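Local coordinates for terminal uridylyltransferase 1 (Trypanosoma brucei, PDB 5HZD), which adds uridines from UTP to the 3' ends of guide RNAs, ribosomal RNAs and some messenger RNAs in trypanosome mitochondria, and takes part in RNA editing, at residues I199-N204 / A254-A259; Q229-N234 / D238-T243. One frame throughout, in Å; residues are numbered along the deposited sequence.

How the contacts relate
Both contacts belong to a small domain inserted in the chain between strands 174-177 and 285-288 of the catalytic palm sheet. The chain first lays down strand 198-203, runs through helix 209-223 and then forms the hairpin of strands 228-233 and 239-244, where contact 2 closes a turn of three residues. Helix 247-254 follows, and its end, with the loop after it, comes back to strand 198-203 in contact 1. The shorter closure thus lies wholly within the longer one. Strand 239-244 lies beside 198-203 in a four-stranded antiparallel sheet, and a probable hydrogen bond from Phe201 N to Met240 O, 2.7 Å, joins the two contacts.

Contact 1: residues I199-N204 / A254-A259; sequences IRFILN and AMCSPA
The terminal methyl of Ile199 reaches across to the last turn of helix 247-254, where its CD1 lies 3.8 Å from Ala254 N and 4.4 Å from Ala254 CB. With CG1 lodged between the backbone N and the carbonyl carbon (chi1 59°) and the chain extended beyond it (chi2 -178°), the branch projects from the strand as a straight arm. A small alanine suits the receiving side, since the methyl can come right up to the helix backbone.

Two residues along the same strand, the outer atoms of the Phe201 ring meet the end of this arm obliquely, CE1 3.6 Å from Ile199 CD1. The outer part of the ring meets a sulfur: Phe201 CE2 is 4.2 Å from Cys256 SG. Seen from the ring centroid the sulfur stands 5.3 Å away and 66° off the normal, so this sulfur-aromatic contact is oblique. Flat, apolar phenylalanine can thus touch methyl and sulfur with different parts of its rim. Pro258 approaches the ring more distantly. No hydrogen bond links the segments; apolar and dispersion contacts do the work.

Phe201 also packs on Met240, Val219 and Val269, while Cys256, small enough to keep the loop close, rests on Ser218 and Ala222. The contact therefore fills the layer between the antiparallel sheet and helix 209-223, with the loop 255-259 running along that helix and Ala254 touching Val269 of strand 267-271.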
loop_
_atom_site.group_PDB
_atom_site.type_symbol
_atom_site.label_atom_id
_atom_site.label_comp_id
_atom_site.label_asym_id
_atom_site.label_seq_id
_atom_site.Cartn_x
_atom_site.Cartn_y
_atom_site.Cartn_z
ATOM N N ILE A 199 19.791 -25.257 -0.558
ATOM C CA ILE A 199 18.555 -26.038 -0.468
ATOM C C ILE A 199 18.892 -27.513 -0.297
ATOM O O ILE A 199 20.032 -27.937 -0.495
ATOM C CB ILE A 199 17.683 -25.874 -1.734
ATOM C CG1 ILE A 199 18.467 -26.336 -2.965
ATOM C CG2 ILE A 199 17.217 -24.416 -1.891
ATOM C CD1 ILE A 199 17.713 -26.170 -4.271
ATOM N N ARG A 200 17.891 -28.308 0.052
ATOM C CA ARG A 200 18.079 -29.716 0.271
ATOM C C ARG A 200 16.971 -30.477 -0.427
ATOM O O ARG A 200 15.798 -30.170 -0.231
ATOM C CB ARG A 200 17.940 -29.997 1.753
ATOM C CG ARG A 200 18.736 -31.161 2.215
ATOM C CD ARG A 200 19.831 -30.703 3.171
ATOM N NE ARG A 200 19.311 -29.816 4.205
ATOM C CZ ARG A 200 18.517 -30.201 5.198
ATOM N NH1 ARG A 200 18.129 -31.468 5.298
ATOM N NH2 ARG A 200 18.102 -29.313 6.092
ATOM N N PHE A 201 17.340 -31.480 -1.209
ATOM C CA PHE A 201 16.338 -32.385 -1.738
ATOM C C PHE A 201 16.334 -33.663 -0.905
ATOM O O PHE A 201 17.359 -34.331 -0.812
ATOM C CB PHE A 201 16.690 -32.731 -3.180
ATOM C CG PHE A 201 16.644 -31.558 -4.115
ATOM C CD1 PHE A 201 17.749 -30.721 -4.266
ATOM C CD2 PHE A 201 15.500 -31.311 -4.877
ATOM C CE1 PHE A 201 17.692 -29.638 -5.133
ATOM C CE2 PHE A 201 15.447 -30.243 -5.756
ATOM C CZ PHE A 201 16.543 -29.398 -5.883
ATOM N N ILE A 202 15.186 -34.042 -0.325
ATOM C CA ILE A 202 15.068 -35.337 0.338
ATOM C C ILE A 202 14.378 -36.297 -0.619
ATOM O O ILE A 202 13.293 -35.983 -1.121
ATOM C CB ILE A 202 14.212 -35.240 1.620
ATOM C CG1 ILE A 202 14.827 -34.212 2.574
ATOM C CG2 ILE A 202 14.049 -36.592 2.272
ATOM C CD1 ILE A 202 16.248 -34.445 2.838
ATOM N N LEU A 203 15.004 -37.436 -0.869
ATOM C CA LEU A 203 14.447 -38.424 -1.789
ATOM C C LEU A 203 13.751 -39.524 -1.023
ATOM O O LEU A 203 14.129 -39.839 0.113
ATOM C CB LEU A 203 15.566 -39.044 -2.647
ATOM C CG LEU A 203 16.155 -38.161 -3.754
ATOM C CD1 LEU A 203 16.968 -36.971 -3.204
ATOM C CD2 LEU A 203 17.007 -39.029 -4.670
ATOM N N ASN A 204 12.763 -40.162 -1.652
ATOM C CA ASN A 204 12.047 -41.249 -0.987
ATOM C C ASN A 204 12.717 -42.626 -1.037
ATOM O O ASN A 204 12.156 -43.632 -0.593
ATOM C CB ASN A 204 10.587 -41.306 -1.485
ATOM C CG ASN A 204 10.497 -41.763 -2.913
ATOM O OD1 ASN A 204 11.509 -41.798 -3.618
ATOM N ND2 ASN A 204 9.300 -42.115 -3.359
ATOM N N ALA A 254 14.918 -24.788 -6.475
ATOM C CA ALA A 254 13.876 -25.538 -5.741
ATOM C C ALA A 254 12.599 -25.711 -6.557
ATOM O O ALA A 254 11.798 -26.623 -6.295
ATOM C CB ALA A 254 13.571 -24.836 -4.430
ATOM N N MET A 255 12.434 -24.881 -7.580
ATOM C CA MET A 255 11.286 -25.001 -8.492
ATOM C C MET A 255 11.528 -25.936 -9.667
ATOM O O MET A 255 10.645 -26.101 -10.504
ATOM C CB MET A 255 10.834 -23.622 -8.992
ATOM C CG MET A 255 10.181 -22.749 -7.916
ATOM S SD MET A 255 8.781 -23.556 -7.107
ATOM C CE MET A 255 7.752 -23.842 -8.549
ATOM N N CYS A 256 12.707 -26.553 -9.751
ATOM C CA CYS A 256 12.967 -27.449 -10.879
ATOM C C CYS A 256 12.056 -28.669 -10.781
ATOM O O CYS A 256 11.484 -28.963 -9.728
ATOM C CB CYS A 256 14.447 -27.858 -10.977
ATOM S SG CYS A 256 14.942 -29.159 -9.831
ATOM N N SER A 257 11.875 -29.367 -11.891
ATOM C CA SER A 257 11.098 -30.588 -11.820
ATOM C C SER A 257 11.952 -31.762 -12.267
ATOM O O SER A 257 12.066 -32.051 -13.465
ATOM C CB SER A 257 9.788 -30.477 -12.609
ATOM O OG SER A 257 9.950 -29.661 -13.750
ATOM N N PRO A 258 12.563 -32.458 -11.294
ATOM C CA PRO A 258 13.463 -33.569 -11.634
ATOM C C PRO A 258 12.740 -34.701 -12.350
ATOM O O PRO A 258 11.588 -34.979 -12.053
ATOM C CB PRO A 258 13.956 -34.051 -10.263
ATOM C CG PRO A 258 13.652 -32.914 -9.306
ATOM C CD PRO A 258 12.410 -32.280 -9.839
ATOM N N ALA A 259 13.411 -35.332 -13.299
ATOM C CA ALA A 259 12.886 -36.507 -13.970
ATOM C C ALA A 259 13.908 -37.599 -13.766
ATOM O O ALA A 259 14.815 -37.782 -14.583
ATOM C CB ALA A 259 12.686 -36.254 -15.460
#

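Contact 2: residues Q229-N234 / D238-T243; sequences QQVWWN and DMMSAT
Asn234 OD1 is gripped by two backbone amides at the turn end of the hairpin: Asp238 N, in the carbonyl plane at 3.0 Å, and, more weakly, Met239 N. The amide's other end serves as a donor, Asn234 ND2 reaching Asp238 OD1 at 2.9 Å nearly along the C-O axis, although the amide and carboxylate planes are turned 45° apart. Asn234 CG sits between its backbone N and carbonyl carbon (chi1 72°), which brings the amide over to the facing chain. Asparagine suits this place because it can accept and donate at once; Asp238 OD1 has a further partner in Thr236 OG1.

From here the two strands run antiparallel as far as a classic beta bulge, where Gln229 N and Gln230 N both hydrogen-bond to Thr243 O, at 2.8 and 3.2 Å. Between these ends Trp232 and Ser241 form a hydrogen-bonded pair. The Trp232 indole lies across Ser241, whose CB stands 3.5 Å from the six-membered ring centroid in a CH-pi contact, while Thr243 OG1 meets the ring edge in plane and is hydrogen-bonded to Ser198 OG.

On the opposite face Met240 CB stands over the centre of the Trp233 six-membered ring, 3.5 Å from its centroid. The Met240 chain, extended as far as SD, carries the sulfur obliquely past the five-membered ring in a Met-aromatic contact and on to Val231 CG1, at 3.5 Å. Trp233 NE1 hydrogen-bonds to Glu216 OE2 of helix 209-223, tying this face to the helix.

One water joins Trp232 O to Ser241 OG. The chemistry divides along the hairpin: an amide-carboxylate pair closes the turn end and a shared carbonyl oxygen the bulge end, indole faces pack against aliphatic groups between them, and the two partners of Asp238 OD1 would tend to stabilise its negative charge.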
loop_
_atom_site.group_PDB
_atom_site.type_symbol
_atom_site.label_atom_id
_atom_site.label_comp_id
_atom_site.label_asym_id
_atom_site.label_seq_id
_atom_site.Cartn_x
_atom_site.Cartn_y
_atom_site.Cartn_z
ATOM N N GLN A 229 26.872 -23.397 -7.241
ATOM C CA GLN A 229 28.206 -23.295 -6.652
ATOM C C GLN A 229 28.732 -24.613 -6.118
ATOM O O GLN A 229 29.910 -24.917 -6.279
ATOM C CB GLN A 229 28.248 -22.234 -5.555
ATOM C CG GLN A 229 28.185 -20.824 -6.063
ATOM C CD GLN A 229 28.402 -19.818 -4.942
ATOM O OE1 GLN A 229 28.622 -20.197 -3.781
ATOM N NE2 GLN A 229 28.343 -18.534 -5.281
ATOM N N GLN A 230 27.865 -25.414 -5.505
ATOM C CA GLN A 230 28.307 -26.651 -4.906
ATOM C C GLN A 230 27.107 -27.579 -4.814
ATOM O O GLN A 230 25.999 -27.125 -4.520
ATOM C CB GLN A 230 28.834 -26.382 -3.508
ATOM C CG GLN A 230 29.332 -27.618 -2.806
ATOM C CD GLN A 230 29.827 -27.339 -1.404
ATOM O OE1 GLN A 230 29.391 -26.401 -0.738
ATOM N NE2 GLN A 230 30.754 -28.153 -0.955
ATOM N N VAL A 231 27.325 -28.850 -5.100
ATOM C CA VAL A 231 26.293 -29.861 -4.941
ATOM C C VAL A 231 26.928 -31.039 -4.220
ATOM O O VAL A 231 28.052 -31.432 -4.568
ATOM C CB VAL A 231 25.803 -30.346 -6.304
ATOM C CG1 VAL A 231 24.994 -31.601 -6.144
ATOM C CG2 VAL A 231 24.976 -29.264 -6.978
ATOM N N TRP A 232 26.244 -31.592 -3.214
ATOM C CA TRP A 232 26.771 -32.763 -2.512
ATOM C C TRP A 232 25.700 -33.734 -1.986
ATOM O O TRP A 232 24.570 -33.337 -1.707
ATOM C CB TRP A 232 27.732 -32.333 -1.402
ATOM C CG TRP A 232 27.130 -31.578 -0.233
ATOM C CD1 TRP A 232 26.915 -32.076 1.021
ATOM C CD2 TRP A 232 26.739 -30.185 -0.182
ATOM N NE1 TRP A 232 26.403 -31.100 1.839
ATOM C CE2 TRP A 232 26.284 -29.929 1.132
ATOM C CE3 TRP A 232 26.728 -29.134 -1.117
ATOM C CZ2 TRP A 232 25.804 -28.676 1.532
ATOM C CZ3 TRP A 232 26.242 -27.882 -0.717
ATOM C CH2 TRP A 232 25.787 -27.666 0.599
ATOM N N TRP A 233 26.061 -35.006 -1.866
ATOM C CA TRP A 233 25.112 -36.040 -1.462
ATOM C C TRP A 233 25.457 -36.660 -0.118
ATOM O O TRP A 233 26.630 -36.735 0.261
ATOM C CB TRP A 233 25.079 -37.155 -2.506
ATOM C CG TRP A 233 24.450 -36.767 -3.790
ATOM C CD1 TRP A 233 25.024 -36.078 -4.822
ATOM C CD2 TRP A 233 23.105 -37.046 -4.191
ATOM N NE1 TRP A 233 24.110 -35.889 -5.836
ATOM C CE2 TRP A 233 22.927 -36.487 -5.476
ATOM C CE3 TRP A 233 22.030 -37.698 -3.579
ATOM C CZ2 TRP A 233 21.718 -36.582 -6.173
ATOM C CZ3 TRP A 233 20.830 -37.793 -4.271
ATOM C CH2 TRP A 233 20.680 -37.228 -5.550
ATOM N N ASN A 234 24.441 -37.130 0.601
ATOM C CA ASN A 234 24.712 -37.866 1.832
ATOM C C ASN A 234 25.129 -39.316 1.587
ATOM O O ASN A 234 25.134 -39.797 0.446
ATOM C CB ASN A 234 23.571 -37.742 2.846
ATOM C CG ASN A 234 22.332 -38.519 2.441
ATOM O OD1 ASN A 234 22.230 -39.006 1.320
ATOM N ND2 ASN A 234 21.398 -38.661 3.371
ATOM N N ASP A 238 20.286 -40.393 -0.478
ATOM C CA ASP A 238 18.863 -40.036 -0.438
ATOM C C ASP A 238 18.614 -38.606 -0.008
ATOM O O ASP A 238 17.483 -38.201 0.272
ATOM C CB ASP A 238 18.030 -41.042 0.392
ATOM C CG ASP A 238 18.582 -41.257 1.798
ATOM O OD1 ASP A 238 19.472 -40.486 2.230
ATOM O OD2 ASP A 238 18.108 -42.200 2.469
ATOM N N MET A 239 19.681 -37.814 0.006
ATOM C CA MET A 239 19.552 -36.399 0.196
ATOM C C MET A 239 20.642 -35.709 -0.595
ATOM O O MET A 239 21.808 -36.078 -0.507
ATOM C CB MET A 239 19.657 -36.022 1.674
ATOM C CG MET A 239 19.614 -34.533 1.872
ATOM S SD MET A 239 19.836 -34.099 3.600
ATOM C CE MET A 239 21.451 -34.809 3.911
ATOM N N MET A 240 20.258 -34.720 -1.384
ATOM C CA MET A 240 21.227 -33.911 -2.114
ATOM C C MET A 240 21.091 -32.477 -1.655
ATOM O O MET A 240 20.005 -31.914 -1.621
ATOM C CB MET A 240 21.007 -33.962 -3.629
ATOM C CG MET A 240 22.170 -33.308 -4.421
ATOM S SD MET A 240 21.828 -33.090 -6.182
ATOM C CE MET A 240 20.949 -31.519 -6.173
ATOM N N SER A 241 22.208 -31.857 -1.308
ATOM C CA SER A 241 22.188 -30.443 -0.961
ATOM C C SER A 241 22.848 -29.651 -2.079
ATOM O O SER A 241 23.698 -30.178 -2.795
ATOM C CB SER A 241 22.954 -30.198 0.335
ATOM O OG SER A 241 22.459 -31.005 1.385
ATOM N N ALA A 242 22.458 -28.395 -2.227
ATOM C CA ALA A 242 23.030 -27.560 -3.271
ATOM C C ALA A 242 23.123 -26.137 -2.766
ATOM O O ALA A 242 22.169 -25.606 -2.166
ATOM C CB ALA A 242 22.171 -27.606 -4.525
ATOM N N THR A 243 24.273 -25.521 -3.014
ATOM C CA THR A 243 24.450 -24.100 -2.773
ATOM C C THR A 243 24.448 -23.383 -4.109
ATOM O O THR A 243 25.206 -23.726 -5.017
ATOM C CB THR A 243 25.765 -23.824 -2.044
ATOM O OG1 THR A 243 25.712 -24.442 -0.757
ATOM C CG2 THR A 243 25.967 -22.319 -1.860
HETATM O O HOH W 1 23.407 -33.699 1.295
#